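Local atomic coordinates of phospho-2-dehydro-3-deoxyheptonate aldolase/chorismate mutase (PDB entry 2D8D), a protein that probably catalyses the chorismate mutase and DAHP synthase reactions of aromatic amino acid synthesis, this chain being its N-terminal type II mutase domain. Residues L20-L23 / S24-G27; Q31-G34 / R35-E39; E51-L54 / A55-T58. All coordinates share one frame; numbering follows the deposited sequence.

In the fold
The three contacts come in series along one chorismate mutase domain of three helices, 4-40, 47-60 and 67-84. Contact 1 and contact 2 both lie on helix 4-40, their centres about 17 Å apart; contact 3 lies on the next helix, 47-60, its centre about 18 Å from that of contact 1 and about 22 Å from that of contact 2. Contacts 1 and 3 are on opposite sides of the chain's centre yet meet through Arg26 and Met53, whereas the nearest atoms of contacts 2 and 3 remain about 8 Å apart. All three reach the second subunit, consistent with the interlocked helical dimer of the AroQ fold, in which two chains build each active site.

Contact 1: residues L20-L23 / S24-G27; sequences LRLL and SERG
Ser24 holds the carbonyl oxygen of Leu20 with two bonds: its backbone N lies 3.0 Å from Leu20 O, and its hydroxyl OG donates to that same Leu20 O at 2.9 Å. The two donors arrive from opposite faces of the carbonyl plane. With OG anti to the carbonyl carbon of Ser24 (chi1 -64°), the hydroxyl is turned back along the helix to the preceding turn. This is the hydroxyl's main bond; Gly63 O of the second subunit gets only a weak share. An alanine here would take away OG, and Leu20 O, left with the backbone N alone, would probably be held less firmly, with the weak Gly63 link gone.

One residue further along, Arg21 and Glu25 run alongside each other, ends in the same direction, in an i to i+4 salt bridge. The hydrogen bond within it is weak, Arg21 NH1 standing 3.4 Å from Glu25 OE1 with an N-H...O angle of 132°, and the guanidinium and carboxylate planes are 37° apart. Leu22 CD1 packs 3.9 Å from Glu25 OE1, and Leu22 CD2 lies over a face of the Arg21 guanidinium, toward its rim.

Arg26 sends its extended chain elsewhere, its NE bonding Asn16 OD1 of the second subunit, while Leu23 and Arg26 both pack on Ile77 of helix 67-84. Leu20 rests on Ile70 of the second subunit. The chemistry implies a charged outer pair, probably held more by charge than by directed bonding given its long, bent approach, and a buried side where Ser24 and Arg26 carry hydrogen bonds into the dimer interface.

Contact 2: residues Q31-G34 / R35-E39; sequences QEIG and RLQTE
Ile33 and Gln37 form the tight side of this helical turn, their side chains extending together in one direction. Ile33 CG2 meets the Gln37 amide carbon CD at 3.6 Å, with Gln37 OE1 and NE2 each 3.7 Å from that methyl. The first torsion of Ile33 (chi1 -70°) sets CG2 anti to the backbone N, which brings this branch alongside the amide. Gln37 OE1 also comes within 3.7 Å of Gly34 CA. Beneath them Gln37 N bonds Ile33 O at 2.9 Å.

The solvent side is looser. Of Arg35 only the aliphatic root touches, through CB and through CG on Gln31 O, while the rest of its bent chain leads away; that end and the side chain of Glu32 lie on the exposed side and make no side-chain contact across the turn. Between these sides, Gly34 O accepts from Thr38 N at 2.9 Å and from His44 NE2, which lies beyond the helix. Ile33 packs on Leu8 and Leu36 on Arg4 of the second subunit. The pattern is that of an amphipathic helix in the all-helical chorismate mutase dimer, here near the C-terminal end of helix 4-40.

Contact 3: residues E51-L54 / A55-T58; sequences EEML and AYLT
The Tyr56 ring lies against the backbone of Met53, one turn earlier. One face receives Met53 O, 3.6 Å above the plane and over its centre, and Met53 CA makes a CH-pi contact over the same face, 4.0 Å from the centroid and 28° off the ring normal. Glu52 O approaches obliquely, 3.3 Å from Tyr56 CD1. This placement follows from the first torsion of Tyr56 (chi1 66°), which sets CG between the backbone N and the carbonyl carbon and folds the ring back over the preceding turn.

Beyond the backbone, the Met53 and Tyr56 side chains keep company, both reaching the same way, and Met53 CG packs 4.1 Å from Tyr56 CE1. The phenol end is held from the second subunit, where Tyr56 OH bonds both Asp13 OD1 and Asn16 ND2; Arg17 of that subunit adds a cation-pi contact to the ring. Backbone packing and polar bonds together probably restrict how the ring can turn.

Met53 O serves a second neighbour: it accepts from Leu57 N at 3.0 Å, and Leu57 CG comes within 3.1 Å of it. Further along, Leu54 O accepts from Thr58 N at 3.0 Å. Thr58 OG1 stands 2.9 Å from Leu54 O, but its proton is also within reach of Ala55 O, and the choice of acceptor is not settled. At the other end of the contact Glu52 pairs with Lys48 in a salt bridge.

These successive turns of helix 47-60 pack on helix 67-84, where Met53 and Leu54 touch Phe78 and Leu57 touches Phe74, while Leu57 also meets Leu20 of the second subunit. Helix 47-60 thus lies between helix 67-84 of the same chain and helix 4-40 of the partner, with Arg26 of the same chain's helix 4-40 also touching Met53.

Contact 1: residues L20-L23 / S24-G27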
loop_
_atom_site.group_PDB
_atom_site.type_symbol
_atom_site.label_atom_id
_atom_site.label_comp_id
_atom_site.label_asym_id
_atom_site.label_seq_id
_atom_site.Cartn_x
_atom_site.Cartn_y
_atom_site.Cartn_z
ATOM N N LEU B 20 5.725 -3.538 0.748
ATOM C CA LEU B 20 6.854 -2.610 0.707
ATOM C C LEU B 20 7.564 -2.708 -0.644
ATOM O O LEU B 20 7.937 -1.695 -1.240
ATOM C CB LEU B 20 7.842 -2.918 1.836
ATOM C CG LEU B 20 9.156 -2.123 1.833
ATOM C CD1 LEU B 20 8.893 -0.624 1.958
ATOM C CD2 LEU B 20 10.029 -2.613 2.983
ATOM N N ARG B 21 7.747 -3.931 -1.130
ATOM C CA ARG B 21 8.403 -4.139 -2.413
ATOM C C ARG B 21 7.582 -3.527 -3.548
ATOM O O ARG B 21 8.133 -2.867 -4.429
ATOM C CB ARG B 21 8.601 -5.634 -2.675
ATOM C CG ARG B 21 9.418 -5.929 -3.925
ATOM C CD ARG B 21 9.569 -7.424 -4.169
ATOM N NE ARG B 21 8.315 -8.047 -4.593
ATOM C CZ ARG B 21 7.712 -7.797 -5.752
ATOM N NH1 ARG B 21 8.246 -6.936 -6.608
ATOM N NH2 ARG B 21 6.574 -8.406 -6.053
ATOM N N LEU B 22 6.271 -3.750 -3.524
ATOM C CA LEU B 22 5.392 -3.220 -4.563
ATOM C C LEU B 22 5.301 -1.702 -4.523
ATOM O O LEU B 22 5.278 -1.052 -5.567
ATOM C CB LEU B 22 3.999 -3.843 -4.451
ATOM C CG LEU B 22 3.842 -5.208 -5.135
ATOM C CD1 LEU B 22 3.930 -5.030 -6.643
ATOM C CD2 LEU B 22 4.911 -6.175 -4.652
ATOM N N LEU B 23 5.237 -1.135 -3.324
ATOM C CA LEU B 23 5.188 0.314 -3.193
ATOM C C LEU B 23 6.474 0.905 -3.756
ATOM O O LEU B 23 6.448 1.924 -4.451
ATOM C CB LEU B 23 5.046 0.718 -1.727
ATOM C CG LEU B 23 3.677 0.544 -1.075
ATOM C CD1 LEU B 23 3.789 0.848 0.408
ATOM C CD2 LEU B 23 2.658 1.467 -1.735
ATOM N N SER B 24 7.602 0.267 -3.456
ATOM C CA SER B 24 8.888 0.756 -3.933
ATOM C C SER B 24 8.977 0.651 -5.453
ATOM O O SER B 24 9.516 1.541 -6.110
ATOM C CB SER B 24 10.031 -0.010 -3.260
ATOM O OG SER B 24 10.038 0.230 -1.858
ATOM N N GLU B 25 8.443 -0.431 -6.006
ATOM C CA GLU B 25 8.445 -0.612 -7.450
ATOM C C GLU B 25 7.597 0.492 -8.083
ATOM O O GLU B 25 7.983 1.080 -9.099
ATOM C CB GLU B 25 7.865 -1.974 -7.818
ATOM C CG GLU B 25 7.993 -2.305 -9.293
ATOM C CD GLU B 25 7.413 -3.656 -9.644
ATOM O OE1 GLU B 25 7.228 -4.483 -8.729
ATOM O OE2 GLU B 25 7.156 -3.897 -10.843
ATOM N N ARG B 26 6.442 0.767 -7.481
ATOM C CA ARG B 26 5.556 1.811 -7.986
ATOM C C ARG B 26 6.297 3.141 -7.927
ATOM O O ARG B 26 6.178 3.975 -8.827
ATOM C CB ARG B 26 4.281 1.904 -7.142
ATOM C CG ARG B 26 3.201 2.758 -7.778
ATOM C CD ARG B 26 1.988 2.919 -6.877
ATOM N NE ARG B 26 0.871 3.498 -7.615
ATOM C CZ ARG B 26 0.776 4.777 -7.962
ATOM N NH1 ARG B 26 1.726 5.641 -7.629
ATOM N NH2 ARG B 26 -0.264 5.190 -8.673
ATOM N N GLY B 27 7.056 3.334 -6.856
ATOM C CA GLY B 27 7.808 4.560 -6.700
ATOM C C GLY B 27 8.813 4.763 -7.816
ATOM O O GLY B 27 8.951 5.869 -8.347
#

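Contact 2: residues Q31-G34 / R35-E39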
loop_
_atom_site.group_PDB
_atom_site.type_symbol
_atom_site.label_atom_id
_atom_site.label_comp_id
_atom_site.label_asym_id
_atom_site.label_seq_id
_atom_site.Cartn_x
_atom_site.Cartn_y
_atom_site.Cartn_z
ATOM N N GLN B 31 8.806 7.694 -10.673
ATOM C CA GLN B 31 10.002 8.524 -10.786
ATOM C C GLN B 31 10.369 8.636 -12.263
ATOM O O GLN B 31 10.739 9.705 -12.751
ATOM C CB GLN B 31 11.177 7.896 -10.039
ATOM C CG GLN B 31 11.106 7.986 -8.531
ATOM C CD GLN B 31 12.350 7.420 -7.878
ATOM O OE1 GLN B 31 12.675 6.246 -8.053
ATOM N NE2 GLN B 31 13.059 8.256 -7.128
ATOM N N GLU B 32 10.268 7.517 -12.972
ATOM C CA GLU B 32 10.592 7.486 -14.389
ATOM C C GLU B 32 9.609 8.349 -15.173
ATOM O O GLU B 32 10.002 9.082 -16.083
ATOM C CB GLU B 32 10.558 6.048 -14.905
ATOM C CG GLU B 32 11.444 5.812 -16.111
ATOM C CD GLU B 32 11.466 4.361 -16.533
ATOM O OE1 GLU B 32 11.456 3.487 -15.641
ATOM O OE2 GLU B 32 11.505 4.097 -17.751
ATOM N N ILE B 33 8.329 8.255 -14.828
ATOM C CA ILE B 33 7.313 9.056 -15.499
ATOM C C ILE B 33 7.597 10.535 -15.236
ATOM O O ILE B 33 7.537 11.361 -16.147
ATOM C CB ILE B 33 5.896 8.708 -14.981
ATOM C CG1 ILE B 33 5.498 7.304 -15.454
ATOM C CG2 ILE B 33 4.895 9.754 -15.453
ATOM C CD1 ILE B 33 4.237 6.765 -14.802
ATOM N N GLY B 34 7.926 10.856 -13.989
ATOM C CA GLY B 34 8.210 12.233 -13.620
ATOM C C GLY B 34 9.365 12.848 -14.385
ATOM O O GLY B 34 9.303 14.017 -14.766
ATOM N N ARG B 35 10.418 12.067 -14.607
ATOM C CA ARG B 35 11.584 12.547 -15.337
ATOM C C ARG B 35 11.190 12.857 -16.776
ATOM O O ARG B 35 11.628 13.858 -17.348
ATOM C CB ARG B 35 12.697 11.496 -15.302
ATOM C CG ARG B 35 13.318 11.289 -13.927
ATOM C CD ARG B 35 14.348 12.363 -13.610
ATOM N NE ARG B 35 15.595 12.159 -14.346
ATOM C CZ ARG B 35 16.463 11.182 -14.096
ATOM N NH1 ARG B 35 16.229 10.314 -13.122
ATOM N NH2 ARG B 35 17.569 11.073 -14.819
ATOM N N LEU B 36 10.358 12.005 -17.364
ATOM C CA LEU B 36 9.906 12.223 -18.732
ATOM C C LEU B 36 9.020 13.458 -18.815
ATOM O O LEU B 36 9.134 14.248 -19.753
ATOM C CB LEU B 36 9.143 11.002 -19.248
ATOM C CG LEU B 36 10.007 9.780 -19.565
ATOM C CD1 LEU B 36 9.120 8.599 -19.915
ATOM C CD2 LEU B 36 10.955 10.099 -20.711
ATOM N N GLN B 37 8.136 13.628 -17.838
ATOM C CA GLN B 37 7.254 14.784 -17.836
ATOM C C GLN B 37 8.059 16.071 -17.722
ATOM O O GLN B 37 7.765 17.053 -18.398
ATOM C CB GLN B 37 6.241 14.669 -16.697
ATOM C CG GLN B 37 5.277 13.507 -16.901
ATOM C CD GLN B 37 4.368 13.274 -15.720
ATOM O OE1 GLN B 37 4.801 13.338 -14.575
ATOM N NE2 GLN B 37 3.101 12.980 -15.994
ATOM N N THR B 38 9.086 16.063 -16.880
ATOM C CA THR B 38 9.923 17.244 -16.716
ATOM C C THR B 38 10.617 17.616 -18.020
ATOM O O THR B 38 10.624 18.782 -18.414
ATOM C CB THR B 38 10.988 17.027 -15.622
ATOM O OG1 THR B 38 10.349 16.993 -14.341
ATOM C CG2 THR B 38 12.021 18.151 -15.644
ATOM N N GLU B 39 11.194 16.632 -18.701
ATOM C CA GLU B 39 11.893 16.907 -19.949
ATOM C C GLU B 39 10.944 17.311 -21.072
ATOM O O GLU B 39 11.324 18.060 -21.972
ATOM C CB GLU B 39 12.718 15.691 -20.383
ATOM C CG GLU B 39 13.769 16.027 -21.434
ATOM C CD GLU B 39 14.649 14.847 -21.793
ATOM O OE1 GLU B 39 15.213 14.217 -20.872
ATOM O OE2 GLU B 39 14.784 14.552 -23.000
#

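Contact 3: residues E51-L54 / A55-T58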
loop_
_atom_site.group_PDB
_atom_site.type_symbol
_atom_site.label_atom_id
_atom_site.label_comp_id
_atom_site.label_asym_id
_atom_site.label_seq_id
_atom_site.Cartn_x
_atom_site.Cartn_y
_atom_site.Cartn_z
ATOM N N GLU B 51 -8.169 9.881 -10.608
ATOM C CA GLU B 51 -9.550 9.443 -10.484
ATOM C C GLU B 51 -9.811 8.161 -11.275
ATOM O O GLU B 51 -10.607 7.317 -10.864
ATOM C CB GLU B 51 -10.488 10.560 -10.943
ATOM C CG GLU B 51 -10.619 11.687 -9.928
ATOM C CD GLU B 51 -11.303 12.917 -10.489
ATOM O OE1 GLU B 51 -12.219 12.768 -11.323
ATOM O OE2 GLU B 51 -10.934 14.038 -10.081
ATOM N N GLU B 52 -9.142 8.009 -12.411
ATOM C CA GLU B 52 -9.317 6.804 -13.209
ATOM C C GLU B 52 -8.752 5.599 -12.465
ATOM O O GLU B 52 -9.351 4.525 -12.480
ATOM C CB GLU B 52 -8.648 6.975 -14.572
ATOM C CG GLU B 52 -9.281 8.109 -15.358
ATOM C CD GLU B 52 -8.617 8.367 -16.687
ATOM O OE1 GLU B 52 -7.381 8.220 -16.776
ATOM O OE2 GLU B 52 -9.337 8.739 -17.639
ATOM N N MET B 53 -7.615 5.769 -11.798
ATOM C CA MET B 53 -7.032 4.664 -11.043
ATOM C C MET B 53 -7.943 4.308 -9.866
ATOM O O MET B 53 -8.196 3.131 -9.598
ATOM C CB MET B 53 -5.628 5.032 -10.547
ATOM C CG MET B 53 -4.628 5.215 -11.685
ATOM S SD MET B 53 -2.921 5.477 -11.163
ATOM C CE MET B 53 -3.014 7.131 -10.521
ATOM N N LEU B 54 -8.449 5.322 -9.174
ATOM C CA LEU B 54 -9.334 5.078 -8.041
ATOM C C LEU B 54 -10.604 4.366 -8.497
ATOM O O LEU B 54 -11.154 3.535 -7.772
ATOM C CB LEU B 54 -9.698 6.395 -7.351
ATOM C CG LEU B 54 -8.556 7.121 -6.635
ATOM C CD1 LEU B 54 -9.061 8.452 -6.113
ATOM C CD2 LEU B 54 -8.019 6.267 -5.494
ATOM N N ALA B 55 -11.059 4.686 -9.706
ATOM C CA ALA B 55 -12.267 4.079 -10.246
ATOM C C ALA B 55 -12.120 2.582 -10.491
ATOM O O ALA B 55 -12.978 1.803 -10.076
ATOM C CB ALA B 55 -12.685 4.786 -11.534
ATOM N N TYR B 56 -11.053 2.150 -11.160
ATOM C CA TYR B 56 -10.943 0.718 -11.389
ATOM C C TYR B 56 -10.556 -0.047 -10.128
ATOM O O TYR B 56 -10.944 -1.201 -9.967
ATOM C CB TYR B 56 -10.006 0.375 -12.573
ATOM C CG TYR B 56 -8.527 0.689 -12.446
ATOM C CD1 TYR B 56 -7.935 1.660 -13.257
ATOM C CD2 TYR B 56 -7.708 -0.023 -11.570
ATOM C CE1 TYR B 56 -6.567 1.911 -13.203
ATOM C CE2 TYR B 56 -6.337 0.224 -11.507
ATOM C CZ TYR B 56 -5.776 1.193 -12.325
ATOM O OH TYR B 56 -4.428 1.463 -12.242
ATOM N N LEU B 57 -9.826 0.591 -9.218
ATOM C CA LEU B 57 -9.439 -0.085 -7.986
ATOM C C LEU B 57 -10.659 -0.309 -7.101
ATOM O O LEU B 57 -10.789 -1.361 -6.472
ATOM C CB LEU B 57 -8.370 0.725 -7.247
ATOM C CG LEU B 57 -7.018 0.745 -7.971
ATOM C CD1 LEU B 57 -6.107 1.790 -7.347
ATOM C CD2 LEU B 57 -6.384 -0.641 -7.920
ATOM N N THR B 58 -11.564 0.661 -7.051
ATOM C CA THR B 58 -12.758 0.472 -6.237
ATOM C C THR B 58 -13.683 -0.536 -6.918
ATOM O O THR B 58 -14.317 -1.349 -6.252
ATOM C CB THR B 58 -13.508 1.797 -5.998
ATOM O OG1 THR B 58 -13.793 2.421 -7.251
ATOM C CG2 THR B 58 -12.669 2.736 -5.145
#